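Local coordinates for protein putative ABC transporter (Thermobispora bispora, PDB 4PE6) that probably binds a carbohydrate or related small solute for an ABC transporter, and here holds a trihydroxybutanoic acid in its pocket, at residues 33-38 with 306-311. Residues are numbered along the deposited sequence; the frame is centred on the assembly and turned at random. Where two conformers were deposited one is given.
Sequences RQTMIA and DEYAAW. With LTH ((2R,3S)-2,3,4-trihydroxybutanoic acid), chain C.
Thr35 meets Tyr308 where helix 31-49 of this periplasmic-binding-protein fold lies against the loop between helices 293-302 and 315-327. The hydroxyl OG1 of Thr35 accepts a nearly straight hydrogen bond from Tyr308 N (3.2 Å, 170° at the hydrogen). Threonine suits the place because its two branches divide the work: with OG1 beside its own backbone N (chi1 -68°) and CG2 anti to that N, the hydroxyl takes the amide while the methyl CG2 of Thr35 packs 3.6 Å from Tyr308 O. The phenol ring slants past the threonine, Tyr308 CD1 lying 3.5 Å from Thr35 OG1, and leans on Thr237 and Asn238. Beside this pair a water donates to Asp306 O and weakly accepts from Thr35 OG1, which also has a weak bond to Gly31 O of its own helix. At the loop's more exposed end, Glu307 forms a salt bridge with Lys39 and Asp306 one with Arg240.

Arg33 leaves the helix on the side away from the loop, and its bent chain presents a guanidinium edge to the trihydroxybutanoic acid; a cation suits this acid group, probably ionised. Replacing it with an alanine would probably leave the ligand carboxylate without this positive partner. The single N-H of Arg33 NE is shared between carboxylate O and hydroxyl O2 of the ligand, each 3.0 Å away, and is straighter toward O (150°).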
loop_
_atom_site.group_PDB
_atom_site.type_symbol
_atom_site.label_atom_id
_atom_site.label_comp_id
_atom_site.label_asym_id
_atom_site.label_seq_id
_atom_site.Cartn_x
_atom_site.Cartn_y
_atom_site.Cartn_z
ATOM N N ARG A 33 1.107 6.595 0.199
ATOM C CA ARG A 33 1.263 6.953 -1.204
ATOM C C ARG A 33 2.347 8.010 -1.384
ATOM O O ARG A 33 3.046 8.025 -2.387
ATOM C CB ARG A 33 -0.052 7.455 -1.781
ATOM C CG ARG A 33 -1.134 6.400 -1.941
ATOM C CD ARG A 33 -0.857 5.392 -3.069
ATOM N NE ARG A 33 -1.961 4.442 -3.118
ATOM C CZ ARG A 33 -2.838 4.296 -4.126
ATOM N NH1 ARG A 33 -2.740 4.971 -5.235
ATOM N NH2 ARG A 33 -3.823 3.427 -4.005
ATOM N N GLN A 34 2.465 8.888 -0.399
ATOM C CA GLN A 34 3.527 9.884 -0.417
ATOM C C GLN A 34 4.914 9.259 -0.268
ATOM O O GLN A 34 5.832 9.671 -0.950
ATOM C CB GLN A 34 3.257 10.970 0.608
ATOM C CG GLN A 34 2.244 11.942 0.037
ATOM C CD GLN A 34 1.452 12.663 1.076
ATOM O OE1 GLN A 34 1.951 12.970 2.155
ATOM N NE2 GLN A 34 0.193 12.942 0.759
ATOM N N THR A 35 5.045 8.230 0.558
ATOM C CA THR A 35 6.306 7.522 0.659
ATOM C C THR A 35 6.565 6.761 -0.650
ATOM O O THR A 35 7.698 6.721 -1.154
ATOM C CB THR A 35 6.334 6.579 1.868
ATOM O OG1 THR A 35 6.323 7.350 3.072
ATOM C CG2 THR A 35 7.590 5.713 1.848
HETATM N N MSE A 36 5.514 6.180 -1.220
HETATM C CA MSE A 36 5.659 5.431 -2.469
HETATM C C MSE A 36 6.220 6.303 -3.562
HETATM O O MSE A 36 7.105 5.880 -4.300
HETATM C CB MSE A 36 4.293 4.845 -2.834
HETATM C CG MSE A 36 4.306 4.401 -4.276
HETATM SE SE MSE A 36 2.449 4.037 -4.788
HETATM C CE MSE A 36 2.181 5.837 -5.520
ATOM N N ILE A 37 5.720 7.533 -3.670
ATOM C CA ILE A 37 6.238 8.504 -4.648
ATOM C C ILE A 37 7.675 8.933 -4.326
ATOM O O ILE A 37 8.544 8.941 -5.205
ATOM C CB ILE A 37 5.302 9.736 -4.760
ATOM C CG1 ILE A 37 3.951 9.293 -5.365
ATOM C CG2 ILE A 37 5.940 10.865 -5.568
ATOM C CD1 ILE A 37 4.042 8.672 -6.741
ATOM N N ALA A 38 7.913 9.244 -3.064
ATOM C CA ALA A 38 9.239 9.682 -2.633
ATOM C C ALA A 38 10.312 8.619 -2.940
ATOM O O ALA A 38 11.356 8.944 -3.493
ATOM C CB ALA A 38 9.204 10.071 -1.169
ATOM N N ASP A 306 7.100 10.709 9.348
ATOM C CA ASP A 306 6.141 10.516 8.259
ATOM C C ASP A 306 6.558 9.463 7.221
ATOM O O ASP A 306 5.863 9.277 6.227
ATOM C CB ASP A 306 5.868 11.846 7.566
ATOM C CG ASP A 306 5.187 12.829 8.474
ATOM O OD1 ASP A 306 4.072 12.536 8.946
ATOM O OD2 ASP A 306 5.754 13.904 8.731
ATOM N N GLU A 307 7.693 8.804 7.435
ATOM C CA GLU A 307 8.224 7.855 6.465
ATOM C C GLU A 307 7.689 6.471 6.780
ATOM O O GLU A 307 7.836 5.989 7.891
ATOM C CB GLU A 307 9.744 7.817 6.496
ATOM C CG GLU A 307 10.375 6.852 5.499
ATOM C CD GLU A 307 11.882 6.714 5.680
ATOM O OE1 GLU A 307 12.419 7.311 6.641
ATOM O OE2 GLU A 307 12.522 6.007 4.874
ATOM N N TYR A 308 7.062 5.852 5.785
ATOM C CA TYR A 308 6.536 4.505 5.917
ATOM C C TYR A 308 7.637 3.482 5.611
ATOM O O TYR A 308 8.494 3.696 4.744
ATOM C CB TYR A 308 5.331 4.308 4.970
ATOM C CG TYR A 308 4.076 4.991 5.452
ATOM C CD1 TYR A 308 4.007 6.382 5.546
ATOM C CD2 TYR A 308 2.968 4.249 5.857
ATOM C CE1 TYR A 308 2.859 7.010 5.985
ATOM C CE2 TYR A 308 1.812 4.871 6.300
ATOM C CZ TYR A 308 1.763 6.253 6.361
ATOM O OH TYR A 308 0.638 6.890 6.790
ATOM N N ALA A 309 7.601 2.365 6.320
ATOM C CA ALA A 309 8.535 1.275 6.096
ATOM C C ALA A 309 8.376 0.776 4.665
ATOM O O ALA A 309 7.237 0.615 4.163
ATOM C CB ALA A 309 8.294 0.144 7.088
ATOM N N ALA A 310 9.512 0.542 4.024
ATOM C CA ALA A 310 9.597 0.210 2.604
ATOM C C ALA A 310 10.807 -0.680 2.361
ATOM O O ALA A 310 11.826 -0.492 3.005
ATOM C CB ALA A 310 9.704 1.491 1.788
ATOM N N TRP A 311 10.708 -1.668 1.466
ATOM C CA TRP A 311 11.864 -2.518 1.212
ATOM C C TRP A 311 12.825 -1.794 0.248
ATOM O O TRP A 311 12.383 -1.163 -0.721
ATOM C CB TRP A 311 11.449 -3.884 0.662
ATOM C CG TRP A 311 10.583 -4.697 1.568
ATOM C CD1 TRP A 311 9.352 -5.213 1.270
ATOM C CD2 TRP A 311 10.875 -5.113 2.900
ATOM N NE1 TRP A 311 8.865 -5.943 2.336
ATOM C CE2 TRP A 311 9.775 -5.883 3.353
ATOM C CE3 TRP A 311 11.963 -4.915 3.765
ATOM C CZ2 TRP A 311 9.724 -6.435 4.631
ATOM C CZ3 TRP A 311 11.911 -5.477 5.027
ATOM C CH2 TRP A 311 10.798 -6.230 5.448
HETATM O O1 LTH C . -2.259 2.328 1.501
HETATM C C1 LTH C . -2.363 2.502 0.231
HETATM O O LTH C . -2.615 3.582 -0.345
HETATM C C2 LTH C . -2.061 1.299 -0.696
HETATM O O2 LTH C . -2.275 1.647 -2.087
HETATM C C3 LTH C . -2.944 0.109 -0.384
HETATM O O3 LTH C . -4.315 0.474 -0.526
HETATM C C4 LTH C . -2.632 -1.019 -1.388
HETATM O O4 LTH C . -1.263 -1.424 -1.124
HETATM O O HOH W 1 4.350 9.921 4.123
#